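Local coordinates for protein transferrin (PDB 6WB6) that binds a single ferric ion together with a carbonate anion and transports iron as a secreted insect transferrin, at residues D106-N119 against T157-S169. Residues are numbered along the deposited sequence; the frame is centred on the assembly and turned at random.
With CO3 (carbonate ion), chain G.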
loop_
_atom_site.group_PDB
_atom_site.type_symbol
_atom_site.label_atom_id
_atom_site.label_comp_id
_atom_site.label_asym_id
_atom_site.label_seq_id
_atom_site.Cartn_x
_atom_site.Cartn_y
_atom_site.Cartn_z
ATOM N N ASP A 106 -2.869 34.803 -2.771
ATOM C CA ASP A 106 -3.176 34.631 -4.183
ATOM C C ASP A 106 -1.937 34.839 -5.042
ATOM O O ASP A 106 -1.826 34.268 -6.130
ATOM C CB ASP A 106 -4.271 35.605 -4.605
ATOM C CG ASP A 106 -5.625 35.216 -4.082
ATOM O OD1 ASP A 106 -5.707 34.195 -3.376
ATOM O OD2 ASP A 106 -6.612 35.924 -4.377
ATOM N N GLN A 107 -1.007 35.642 -4.573
ATOM C CA GLN A 107 0.194 35.973 -5.314
ATOM C C GLN A 107 1.257 34.900 -5.225
ATOM O O GLN A 107 2.362 35.097 -5.738
ATOM C CB GLN A 107 0.718 37.314 -4.817
ATOM C CG GLN A 107 -0.226 38.461 -5.228
ATOM C CD GLN A 107 -0.125 39.655 -4.326
ATOM O OE1 GLN A 107 0.924 39.926 -3.755
ATOM N NE2 GLN A 107 -1.225 40.380 -4.181
ATOM N N LEU A 108 0.954 33.761 -4.601
ATOM C CA LEU A 108 1.846 32.621 -4.735
ATOM C C LEU A 108 1.784 32.061 -6.142
ATOM O O LEU A 108 2.687 31.318 -6.546
ATOM C CB LEU A 108 1.507 31.537 -3.704
ATOM C CG LEU A 108 1.892 31.907 -2.255
ATOM C CD1 LEU A 108 1.473 30.821 -1.282
ATOM C CD2 LEU A 108 3.404 32.207 -2.124
ATOM N N LYS A 109 0.762 32.452 -6.898
ATOM C CA LYS A 109 0.591 31.971 -8.261
ATOM C C LYS A 109 1.758 32.424 -9.114
ATOM O O LYS A 109 2.208 33.563 -9.016
ATOM C CB LYS A 109 -0.711 32.501 -8.876
ATOM C CG LYS A 109 -0.925 32.075 -10.358
ATOM C CD LYS A 109 -2.191 32.714 -10.945
ATOM C CE LYS A 109 -3.050 31.737 -11.802
ATOM N NZ LYS A 109 -2.327 31.139 -12.973
ATOM N N GLY A 110 2.229 31.531 -9.971
ATOM C CA GLY A 110 3.306 31.847 -10.855
ATOM C C GLY A 110 4.677 31.802 -10.225
ATOM O O GLY A 110 5.669 32.025 -10.929
ATOM N N LEU A 111 4.775 31.500 -8.937
ATOM C CA LEU A 111 6.075 31.461 -8.289
ATOM C C LEU A 111 6.764 30.125 -8.539
ATOM O O LEU A 111 6.125 29.115 -8.845
ATOM C CB LEU A 111 5.943 31.688 -6.791
ATOM C CG LEU A 111 5.439 33.041 -6.310
ATOM C CD1 LEU A 111 5.473 33.021 -4.794
ATOM C CD2 LEU A 111 6.250 34.169 -6.822
ATOM N N ARG A 112 8.092 30.135 -8.424
ATOM C CA ARG A 112 8.864 28.909 -8.352
ATOM C C ARG A 112 8.870 28.407 -6.910
ATOM O O ARG A 112 9.418 29.069 -6.020
ATOM C CB ARG A 112 10.281 29.150 -8.854
ATOM C CG ARG A 112 10.378 29.775 -10.245
ATOM C CD ARG A 112 11.842 29.853 -10.649
ATOM N NE ARG A 112 12.529 30.866 -9.855
ATOM C CZ ARG A 112 12.450 32.167 -10.099
ATOM N NH1 ARG A 112 11.738 32.592 -11.133
ATOM N NH2 ARG A 112 13.088 33.031 -9.321
ATOM N N SER A 113 8.288 27.220 -6.691
ATOM C CA SER A 113 7.931 26.710 -5.370
ATOM C C SER A 113 8.818 25.546 -4.960
ATOM O O SER A 113 9.151 24.691 -5.779
ATOM C CB SER A 113 6.470 26.244 -5.346
ATOM O OG SER A 113 6.256 25.144 -6.210
ATOM N N CYS A 114 9.183 25.518 -3.676
ATOM C CA CYS A 114 10.091 24.524 -3.126
ATOM C C CYS A 114 9.362 23.712 -2.071
ATOM O O CYS A 114 8.979 24.242 -1.021
ATOM C CB CYS A 114 11.331 25.182 -2.518
ATOM S SG CYS A 114 12.244 26.257 -3.615
ATOM N N HIS A 115 9.223 22.422 -2.328
ATOM C CA HIS A 115 8.394 21.541 -1.535
ATOM C C HIS A 115 9.274 20.478 -0.911
ATOM O O HIS A 115 10.317 20.106 -1.459
ATOM C CB HIS A 115 7.303 20.862 -2.394
ATOM C CG HIS A 115 6.334 21.829 -3.013
ATOM N ND1 HIS A 115 5.098 22.100 -2.468
ATOM C CD2 HIS A 115 6.436 22.611 -4.112
ATOM C CE1 HIS A 115 4.488 23.023 -3.189
ATOM N NE2 HIS A 115 5.267 23.331 -4.208
ATOM N N THR A 116 8.832 19.965 0.228
ATOM C CA THR A 116 9.546 18.854 0.845
ATOM C C THR A 116 9.493 17.632 -0.047
ATOM O O THR A 116 10.521 17.024 -0.365
ATOM C CB THR A 116 8.942 18.544 2.205
ATOM O OG1 THR A 116 7.570 18.165 2.040
ATOM C CG2 THR A 116 9.033 19.744 3.071
ATOM N N GLY A 117 8.291 17.261 -0.464
ATOM C CA GLY A 117 8.114 16.119 -1.324
ATOM C C GLY A 117 6.654 15.746 -1.359
ATOM O O GLY A 117 5.847 16.227 -0.564
ATOM N N VAL A 118 6.325 14.849 -2.284
ATOM C CA VAL A 118 4.925 14.504 -2.498
ATOM C C VAL A 118 4.345 13.812 -1.270
ATOM O O VAL A 118 5.013 13.026 -0.582
ATOM C CB VAL A 118 4.751 13.627 -3.748
ATOM C CG1 VAL A 118 5.290 12.227 -3.538
ATOM C CG2 VAL A 118 3.265 13.590 -4.140
ATOM N N ASN A 119 3.076 14.096 -1.013
ATOM C CA ASN A 119 2.253 13.445 -0.009
ATOM C C ASN A 119 2.710 13.744 1.401
ATOM O O ASN A 119 2.300 13.066 2.334
ATOM C CB ASN A 119 2.208 11.937 -0.227
ATOM C CG ASN A 119 1.466 11.572 -1.488
ATOM O OD1 ASN A 119 0.500 12.225 -1.842
ATOM N ND2 ASN A 119 1.932 10.548 -2.184
ATOM N N THR A 157 0.233 23.930 -12.907
ATOM C CA THR A 157 -0.436 25.066 -13.528
ATOM C C THR A 157 -0.429 26.321 -12.657
ATOM O O THR A 157 -0.546 27.429 -13.189
ATOM C CB THR A 157 -1.886 24.661 -13.841
ATOM O OG1 THR A 157 -1.882 23.791 -14.975
ATOM C CG2 THR A 157 -2.782 25.859 -14.096
ATOM N N PHE A 158 -0.307 26.186 -11.340
ATOM C CA PHE A 158 -0.344 27.351 -10.459
ATOM C C PHE A 158 1.059 27.910 -10.249
ATOM O O PHE A 158 1.285 29.117 -10.349
ATOM C CB PHE A 158 -0.975 26.952 -9.123
ATOM C CG PHE A 158 -1.215 28.100 -8.153
ATOM C CD1 PHE A 158 -2.244 29.009 -8.344
ATOM C CD2 PHE A 158 -0.464 28.213 -7.009
ATOM C CE1 PHE A 158 -2.486 30.016 -7.430
ATOM C CE2 PHE A 158 -0.714 29.222 -6.085
ATOM C CZ PHE A 158 -1.716 30.116 -6.299
ATOM N N PHE A 159 2.002 27.040 -9.940
ATOM C CA PHE A 159 3.384 27.438 -9.802
ATOM C C PHE A 159 4.057 27.371 -11.167
ATOM O O PHE A 159 3.674 26.580 -12.032
ATOM C CB PHE A 159 4.090 26.547 -8.769
ATOM C CG PHE A 159 3.486 26.648 -7.369
ATOM C CD1 PHE A 159 3.438 27.867 -6.707
ATOM C CD2 PHE A 159 2.980 25.540 -6.729
ATOM C CE1 PHE A 159 2.884 27.978 -5.426
ATOM C CE2 PHE A 159 2.431 25.637 -5.453
ATOM C CZ PHE A 159 2.395 26.859 -4.796
ATOM N N ALA A 160 5.001 28.282 -11.379
ATOM C CA ALA A 160 5.782 28.284 -12.610
ATOM C C ALA A 160 6.648 27.048 -12.687
ATOM O O ALA A 160 6.703 26.366 -13.713
ATOM C CB ALA A 160 6.662 29.538 -12.666
ATOM N N LYS A 161 7.368 26.775 -11.612
ATOM C CA LYS A 161 8.191 25.597 -11.484
ATOM C C LYS A 161 8.113 25.174 -10.030
ATOM O O LYS A 161 7.768 25.975 -9.156
ATOM C CB LYS A 161 9.652 25.868 -11.875
ATOM C CG LYS A 161 9.875 26.379 -13.258
ATOM C CD LYS A 161 11.382 26.444 -13.563
ATOM C CE LYS A 161 11.632 26.580 -15.053
ATOM N NZ LYS A 161 13.028 26.996 -15.315
ATOM N N SER A 162 8.423 23.912 -9.772
ATOM C CA SER A 162 8.463 23.449 -8.393
ATOM C C SER A 162 9.544 22.391 -8.254
ATOM O O SER A 162 10.199 22.003 -9.227
ATOM C CB SER A 162 7.113 22.910 -7.953
ATOM O OG SER A 162 6.046 23.756 -8.379
ATOM N N CYS A 163 9.760 21.961 -7.011
ATOM C CA CYS A 163 10.449 20.706 -6.739
ATOM C C CYS A 163 9.559 19.856 -5.846
ATOM O O CYS A 163 9.449 20.126 -4.641
ATOM C CB CYS A 163 11.813 20.916 -6.065
ATOM S SG CYS A 163 12.571 19.336 -5.719
ATOM N N ILE A 164 8.975 18.796 -6.413
ATOM C CA ILE A 164 8.105 17.920 -5.630
ATOM C C ILE A 164 8.467 16.473 -5.919
ATOM O O ILE A 164 7.819 15.807 -6.740
ATOM C CB ILE A 164 6.614 18.184 -5.900
ATOM C CG1 ILE A 164 6.253 19.635 -5.624
ATOM C CG2 ILE A 164 5.779 17.339 -4.940
ATOM C CD1 ILE A 164 4.747 19.946 -5.876
ATOM N N VAL A 165 9.478 15.967 -5.209
ATOM C CA VAL A 165 10.044 14.651 -5.484
ATOM C C VAL A 165 9.215 13.554 -4.838
ATOM O O VAL A 165 8.341 13.809 -4.000
ATOM C CB VAL A 165 11.510 14.540 -5.014
ATOM C CG1 VAL A 165 12.302 15.704 -5.466
ATOM C CG2 VAL A 165 11.615 14.439 -3.513
ATOM N N GLY A 166 9.509 12.327 -5.206
ATOM C CA GLY A 166 8.941 11.176 -4.532
ATOM C C GLY A 166 8.043 10.382 -5.457
ATOM O O GLY A 166 7.977 10.617 -6.667
ATOM N N LYS A 167 7.328 9.435 -4.861
ATOM C CA LYS A 167 6.457 8.532 -5.609
ATOM C C LYS A 167 5.081 9.181 -5.728
ATOM O O LYS A 167 4.266 9.120 -4.807
ATOM C CB LYS A 167 6.394 7.173 -4.923
ATOM C CG LYS A 167 7.727 6.450 -4.802
ATOM C CD LYS A 167 8.642 6.674 -5.993
ATOM C CE LYS A 167 9.593 5.502 -6.247
ATOM N NZ LYS A 167 10.782 5.510 -5.356
ATOM N N TRP A 168 4.843 9.833 -6.858
ATOM C CA TRP A 168 3.553 10.468 -7.119
ATOM C C TRP A 168 2.448 9.433 -7.320
ATOM O O TRP A 168 1.287 9.665 -6.955
ATOM C CB TRP A 168 3.652 11.330 -8.366
ATOM C CG TRP A 168 4.625 12.421 -8.337
ATOM C CD1 TRP A 168 5.506 12.743 -7.336
ATOM C CD2 TRP A 168 4.848 13.355 -9.391
ATOM N NE1 TRP A 168 6.247 13.833 -7.706
ATOM C CE2 TRP A 168 5.867 14.230 -8.966
ATOM C CE3 TRP A 168 4.266 13.547 -10.657
ATOM C CZ2 TRP A 168 6.330 15.275 -9.770
ATOM C CZ3 TRP A 168 4.715 14.553 -11.445
ATOM C CH2 TRP A 168 5.735 15.430 -11.003
ATOM N N SER A 169 2.785 8.316 -7.951
ATOM C CA SER A 169 1.912 7.170 -8.054
ATOM C C SER A 169 2.598 5.942 -7.485
ATOM O O SER A 169 3.789 5.741 -7.731
ATOM C CB SER A 169 1.517 6.876 -9.513
ATOM O OG SER A 169 0.980 5.571 -9.602
HETATM C C CO3 G . 6.453 17.282 5.610
HETATM O O1 CO3 G . 7.308 16.307 5.547
HETATM O O2 CO3 G . 6.248 17.938 4.526
HETATM O O3 CO3 G . 5.799 17.611 6.683
HETATM O O HOH W 1 0.595 30.638 -12.932
HETATM O O HOH W 2 10.613 17.901 -3.231
HETATM O O HOH W 3 0.267 9.731 -4.470
HETATM O O HOH W 4 4.555 8.927 -2.096
#
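Strands 112-114 and 161-163 run side by side in parallel, loosely bonded, in the iron-binding N-lobe, joined by a crossover that runs through helices 121-131 and 147-158. Ser113 straddles Ser162 of the other strand: its N gives a straight bond to Lys161 O at 2.8 Å, and its O takes the amide of Cys163. Where helix 147-158 ends, Phe158 O receives Gly110 N from the type II turn Leu108 to Leu111, while Lys109 CA lies over the Phe158 ring, 3.7 Å from its centroid. Phe159 is sandwiched, with Phe158 CD2 above the rim of one face and Ser113 CB centred over the other, 3.6 Å from the centroid. With its CG beside the backbone N (chi1 -62°), the Phe159 ring also meets the edge of His115, the planes at 63° in an offset edge-to-face pair. Were Phe159 replaced by a smaller residue such as an alanine, Ser113 CB and the edge of His115 would probably lose their aromatic partner and the Phe158 ring would be freer to move. Ser113 OG holds the imidazole from its edge, 2.9 Å from His115 NE2, and lies 2.6 Å from Ser162 OG; Gly123 O takes the ND1 end, so both nitrogens are engaged and the ring's rotation is fixed. Ile164 CD1 lies over the centre of one His115 face in a CH-pi contact, 3.7 Å from the centroid. Farther on, Val118 N bonds Val165 O at 172°, and Val118 CB rests on Trp168 CD1. Between His115 and Val118 the chain turns away at Thr116, whose OG1 donates to carbonate O2 at 2.8 Å, alongside Arg120, Val122 and Gly123: the strand-to-helix anion site of the transferrin fold.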